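Putative cell wall hydrolase phosphatase-associated protein (Clostridioides difficile, PDB 7CFL) probably cleaves peptide bonds of cell-wall peptidoglycan as a cysteine-type endopeptidase of the NlpC/P60 family, this chain being the catalytic domain of the autolysin. Local coordinates at residues Val55-Val60 against Ser65-Tyr70; Lys27-Gly32 against Ala109-Ser114. All coordinates share one frame; numbering follows the deposited sequence.

Contact 1 (Val55-Val60 against Ser65-Tyr70)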
loop_
_atom_site.group_PDB
_atom_site.type_symbol
_atom_site.label_atom_id
_atom_site.label_comp_id
_atom_site.label_asym_id
_atom_site.label_seq_id
_atom_site.Cartn_x
_atom_site.Cartn_y
_atom_site.Cartn_z
ATOM N N VAL A 55 -2.133 0.091 -14.664
ATOM C CA VAL A 55 -0.757 0.525 -14.311
ATOM C C VAL A 55 -0.045 -0.696 -13.740
ATOM O O VAL A 55 -0.609 -1.327 -12.798
ATOM C CB VAL A 55 -0.804 1.684 -13.319
ATOM C CG1 VAL A 55 0.499 1.818 -12.562
ATOM C CG2 VAL A 55 -1.212 2.958 -14.030
ATOM N N SER A 56 1.109 -1.009 -14.318
ATOM C CA SER A 56 2.005 -2.111 -13.899
ATOM C C SER A 56 3.005 -1.583 -12.879
ATOM O O SER A 56 3.790 -0.646 -13.228
ATOM C CB SER A 56 2.712 -2.728 -15.075
ATOM O OG SER A 56 1.774 -3.221 -16.026
ATOM N N ILE A 57 2.977 -2.120 -11.661
ATOM C CA ILE A 57 4.038 -1.848 -10.644
ATOM C C ILE A 57 4.739 -3.160 -10.309
ATOM O O ILE A 57 4.166 -4.265 -10.532
ATOM C CB ILE A 57 3.465 -1.141 -9.400
ATOM C CG1 ILE A 57 2.705 -2.100 -8.487
ATOM C CG2 ILE A 57 2.634 0.079 -9.813
ATOM C CD1 ILE A 57 1.984 -1.459 -7.326
ATOM N N PRO A 58 5.957 -3.076 -9.732
ATOM C CA PRO A 58 6.691 -4.257 -9.269
ATOM C C PRO A 58 5.917 -5.121 -8.274
ATOM O O PRO A 58 4.988 -4.669 -7.638
ATOM C CB PRO A 58 7.933 -3.685 -8.565
ATOM C CG PRO A 58 8.163 -2.357 -9.271
ATOM C CD PRO A 58 6.771 -1.850 -9.583
ATOM N N ARG A 59 6.317 -6.395 -8.204
ATOM C CA ARG A 59 5.653 -7.390 -7.330
ATOM C C ARG A 59 5.889 -7.110 -5.851
ATOM O O ARG A 59 4.878 -7.168 -5.140
ATOM C CB ARG A 59 6.100 -8.806 -7.676
ATOM C CG ARG A 59 5.507 -9.883 -6.771
ATOM C CD ARG A 59 3.991 -9.873 -6.783
ATOM N NE ARG A 59 3.370 -10.841 -5.892
ATOM C CZ ARG A 59 3.133 -10.672 -4.586
ATOM N NH1 ARG A 59 3.479 -9.549 -3.954
ATOM N NH2 ARG A 59 2.516 -11.638 -3.920
ATOM N N VAL A 60 7.127 -6.835 -5.399
ATOM C CA VAL A 60 7.414 -6.806 -3.930
ATOM C C VAL A 60 7.547 -5.352 -3.463
ATOM O O VAL A 60 7.914 -4.477 -4.281
ATOM C CB VAL A 60 8.622 -7.665 -3.507
ATOM C CG1 VAL A 60 8.436 -9.121 -3.914
ATOM C CG2 VAL A 60 9.927 -7.123 -4.035
ATOM N N SER A 65 8.813 0.466 -3.943
ATOM C CA SER A 65 9.417 1.662 -3.271
ATOM C C SER A 65 10.417 2.382 -4.170
ATOM O O SER A 65 10.822 3.535 -3.785
ATOM C CB SER A 65 10.055 1.266 -1.939
ATOM O OG SER A 65 10.467 2.411 -1.197
ATOM N N LYS A 66 10.927 1.747 -5.229
ATOM C CA LYS A 66 11.965 2.355 -6.120
ATOM C C LYS A 66 11.322 2.759 -7.454
ATOM O O LYS A 66 12.074 3.073 -8.391
ATOM C CB LYS A 66 13.096 1.342 -6.348
ATOM C CG LYS A 66 13.905 0.975 -5.112
ATOM C CD LYS A 66 15.058 0.021 -5.393
ATOM C CE LYS A 66 14.721 -1.430 -5.127
ATOM N NZ LYS A 66 15.884 -2.327 -5.331
ATOM N N TYR A 67 9.985 2.654 -7.575
ATOM C CA TYR A 67 9.281 2.780 -8.877
ATOM C C TYR A 67 8.410 4.037 -8.893
ATOM O O TYR A 67 7.595 4.224 -8.002
ATOM C CB TYR A 67 8.450 1.514 -9.170
ATOM C CG TYR A 67 7.681 1.607 -10.464
ATOM C CD1 TYR A 67 8.306 1.425 -11.698
ATOM C CD2 TYR A 67 6.343 1.963 -10.472
ATOM C CE1 TYR A 67 7.611 1.580 -12.890
ATOM C CE2 TYR A 67 5.640 2.120 -11.661
ATOM C CZ TYR A 67 6.261 1.900 -12.873
ATOM O OH TYR A 67 5.536 2.078 -14.024
ATOM N N GLY A 68 8.547 4.852 -9.933
ATOM C CA GLY A 68 7.681 6.020 -10.133
ATOM C C GLY A 68 8.276 7.242 -9.453
ATOM O O GLY A 68 9.437 7.207 -9.033
ATOM N N THR A 69 7.451 8.258 -9.296
ATOM C CA THR A 69 7.888 9.614 -8.866
ATOM C C THR A 69 7.983 9.613 -7.340
ATOM O O THR A 69 6.960 9.328 -6.684
ATOM C CB THR A 69 6.924 10.697 -9.375
ATOM O OG1 THR A 69 6.785 10.561 -10.795
ATOM C CG2 THR A 69 7.432 12.093 -9.043
ATOM N N TYR A 70 9.136 9.978 -6.779
ATOM C CA TYR A 70 9.256 10.157 -5.314
ATOM C C TYR A 70 8.292 11.280 -4.879
ATOM O O TYR A 70 8.184 12.344 -5.561
ATOM C CB TYR A 70 10.700 10.432 -4.877
ATOM C CG TYR A 70 10.819 10.712 -3.407
ATOM C CD1 TYR A 70 11.219 9.740 -2.499
ATOM C CD2 TYR A 70 10.570 11.998 -2.928
ATOM C CE1 TYR A 70 11.321 10.027 -1.145
ATOM C CE2 TYR A 70 10.626 12.278 -1.580
ATOM C CZ TYR A 70 11.039 11.306 -0.692
ATOM O OH TYR A 70 11.112 11.653 0.625
#
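The phenol ring of Tyr67 overlaps the pyrrolidine of Pro58, the two side chains crossing at a slant. The proline comes nearest through CD, 3.7 Å from Tyr67 CG, and Pro58 CG lies 3.9 Å from Tyr67 CB, so the proline meets the root of the tyrosine side chain. With its CG anti to the backbone N (chi1 178°), Tyr67 stretches its ring back along the other segment, past Ile57 as far as Ser56. Half-way along, Ile57 CG2 comes within 4.1 Å of Tyr67 CE2, the two side chains running at about a right angle. Beyond that, the ring end passes the backbone carbonyl of Ser56, whose O is 3.6 Å from Tyr67 CZ. Within the NlpC/P60 domain, this contact joins the loop after helix 41-53 to the approach into strand 69-71, an outermost strand of the antiparallel sheet; the short helix 61-64 makes the turn between them, with Val60 as its N-cap. Ile57 faces two ways: CG2 reaches the tyrosine, while the CG1 branch, placed between the backbone N and the carbonyl carbon (chi1 76°), leads away from it. The isoleucine side chain also packs on Thr45 and Met49 of helix 41-53. On the other partner, Tyr67 also touches Val137, near the C-terminus, which Ile57 contacts as well.

Contact 2 (Lys27-Gly32 against Ala109-Ser114); sequences KPYVWG and ASSGSS
Tyr29 lies against the end of strand 105-110 and the turn that follows it, where the loop between helices 13-22 and 41-53 of the NlpC/P60 domain packs against that strand end. Ahead of it, the backbones of Lys27 and Pro28 are hydrogen-bonded to Val117 and Phe39, respectively. At Tyr29 the chain comes closest to the second segment, its CA 6.0 Å from that of Ala109. The side chain has CG anti to the backbone N (chi1 -177°), which lays the ring alongside the backbone of Ala109-Ser111. Ala109 O sits at the ring edge, near its plane, 3.6 Å from Tyr29 CD2, and Ala109 CB is 4.2 Å from the same CD2. One ring face receives Ser111 CB in a CH-pi contact, 3.6 Å from the ring centroid and 14° off the normal, hence almost directly over the centre. Tyr29 OH is hydrogen-bonded to a bound citrate, probably from the crystallisation liquor, so that the residue whose ring face Ser111 covers also lines a ligand-occupied site. Farther on, Trp31 NE1 binds the citrate too, and Gly32 N donates to Asp40. The turn facing Tyr29 is an ST turn: Ser110, its CB directed away from the tyrosine segment, accepts at OG from Gly112 N, 2.9 Å away with an N-H...O angle of 143°.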
loop_
_atom_site.group_PDB
_atom_site.type_symbol
_atom_site.label_atom_id
_atom_site.label_comp_id
_atom_site.label_asym_id
_atom_site.label_seq_id
_atom_site.Cartn_x
_atom_site.Cartn_y
_atom_site.Cartn_z
ATOM N N LYS A 27 -11.007 -8.775 2.522
ATOM C CA LYS A 27 -10.462 -9.972 1.816
ATOM C C LYS A 27 -9.219 -10.416 2.573
ATOM O O LYS A 27 -8.468 -9.581 3.064
ATOM C CB LYS A 27 -10.205 -9.690 0.339
ATOM C CG LYS A 27 -11.482 -9.423 -0.463
ATOM C CD LYS A 27 -11.411 -9.817 -1.899
ATOM C CE LYS A 27 -12.169 -11.089 -2.177
ATOM N NZ LYS A 27 -13.628 -10.851 -2.186
ATOM N N PRO A 28 -8.984 -11.731 2.755
ATOM C CA PRO A 28 -7.946 -12.199 3.679
ATOM C C PRO A 28 -6.499 -11.963 3.224
ATOM O O PRO A 28 -6.235 -11.982 2.019
ATOM C CB PRO A 28 -8.223 -13.713 3.770
ATOM C CG PRO A 28 -8.819 -14.021 2.426
ATOM C CD PRO A 28 -9.730 -12.850 2.151
ATOM N N TYR A 29 -5.601 -11.782 4.196
ATOM C CA TYR A 29 -4.127 -11.740 4.002
ATOM C C TYR A 29 -3.612 -13.179 3.877
ATOM O O TYR A 29 -3.881 -14.015 4.776
ATOM C CB TYR A 29 -3.384 -11.052 5.151
ATOM C CG TYR A 29 -1.895 -10.940 4.924
ATOM C CD1 TYR A 29 -1.042 -11.992 5.206
ATOM C CD2 TYR A 29 -1.326 -9.777 4.418
ATOM C CE1 TYR A 29 0.317 -11.916 4.955
ATOM C CE2 TYR A 29 0.039 -9.675 4.177
ATOM C CZ TYR A 29 0.872 -10.739 4.473
ATOM O OH TYR A 29 2.215 -10.651 4.258
ATOM N N VAL A 30 -2.898 -13.443 2.781
ATOM C CA VAL A 30 -2.128 -14.689 2.541
ATOM C C VAL A 30 -0.790 -14.280 1.925
ATOM O O VAL A 30 -0.806 -13.766 0.809
ATOM C CB VAL A 30 -2.924 -15.661 1.649
ATOM C CG1 VAL A 30 -2.066 -16.832 1.203
ATOM C CG2 VAL A 30 -4.203 -16.152 2.336
ATOM N N TRP A 31 0.324 -14.514 2.637
ATOM C CA TRP A 31 1.687 -14.270 2.098
ATOM C C TRP A 31 1.842 -14.912 0.707
ATOM O O TRP A 31 1.476 -16.114 0.537
ATOM C CB TRP A 31 2.810 -14.680 3.059
ATOM C CG TRP A 31 4.098 -14.032 2.665
ATOM C CD1 TRP A 31 4.559 -12.815 3.080
ATOM C CD2 TRP A 31 4.994 -14.471 1.632
ATOM N NE1 TRP A 31 5.731 -12.527 2.440
ATOM C CE2 TRP A 31 6.009 -13.502 1.524
ATOM C CE3 TRP A 31 5.049 -15.589 0.794
ATOM C CZ2 TRP A 31 7.081 -13.647 0.647
ATOM C CZ3 TRP A 31 6.098 -15.723 -0.083
ATOM C CH2 TRP A 31 7.097 -14.760 -0.164
ATOM N N GLY A 32 2.329 -14.127 -0.257
ATOM C CA GLY A 32 2.613 -14.547 -1.633
ATOM C C GLY A 32 1.428 -14.406 -2.579
ATOM O O GLY A 32 1.664 -14.580 -3.809
ATOM N N ALA A 109 -3.308 -4.487 2.666
ATOM C CA ALA A 109 -3.515 -5.887 3.085
ATOM C C ALA A 109 -2.686 -6.046 4.374
ATOM O O ALA A 109 -1.445 -6.189 4.283
ATOM C CB ALA A 109 -3.046 -6.752 1.987
ATOM N N SER A 110 -3.307 -5.926 5.541
ATOM C CA SER A 110 -2.578 -5.841 6.826
ATOM C C SER A 110 -2.256 -7.256 7.297
ATOM O O SER A 110 -3.202 -8.026 7.520
ATOM C CB SER A 110 -3.346 -5.092 7.862
ATOM O OG SER A 110 -2.799 -5.365 9.135
ATOM N N SER A 111 -0.981 -7.550 7.550
ATOM C CA SER A 111 -0.556 -8.776 8.272
ATOM C C SER A 111 -0.497 -8.528 9.791
ATOM O O SER A 111 0.062 -9.386 10.499
ATOM C CB SER A 111 0.739 -9.269 7.726
ATOM O OG SER A 111 1.795 -8.437 8.155
ATOM N N GLY A 112 -1.060 -7.415 10.287
ATOM C CA GLY A 112 -1.358 -7.197 11.717
ATOM C C GLY A 112 -2.475 -8.112 12.193
ATOM O O GLY A 112 -2.763 -9.122 11.489
ATOM N N SER A 113 -3.113 -7.772 13.320
ATOM C CA SER A 113 -4.154 -8.599 13.991
ATOM C C SER A 113 -5.315 -8.910 13.035
ATOM O O SER A 113 -5.881 -10.014 13.168
ATOM C CB SER A 113 -4.651 -7.946 15.262
ATOM O OG SER A 113 -5.159 -6.646 15.003
ATOM N N SER A 114 -5.649 -8.006 12.097
ATOM C CA SER A 114 -6.884 -8.112 11.266
ATOM C C SER A 114 -6.710 -9.092 10.094
ATOM O O SER A 114 -7.747 -9.650 9.639
ATOM C CB SER A 114 -7.366 -6.763 10.805
ATOM O OG SER A 114 -7.894 -6.049 11.910
#

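Contacts 1 and 2 have centres about 21 Å apart and lie on opposite sides of the chain's centre, yet both reach the same antiparallel sheet: contact 1 at the edge strand 69-71, one of the two outermost, contact 2 at strand 105-110. Along the chain, contact 1 is nested within the loop that contact 2 closes, and helix 41-53 falls between residues 27-32 and 55-60. Direct evidence of coupling is Arg59 NH2, 3.1 Å from Gly32 O in a probable hydrogen bond; Arg59 also forms salt bridges with Glu34 and Asp40. Thus the loops before and after that helix are tied together within one NlpC/P60 domain, and the citrate lies at contact 2.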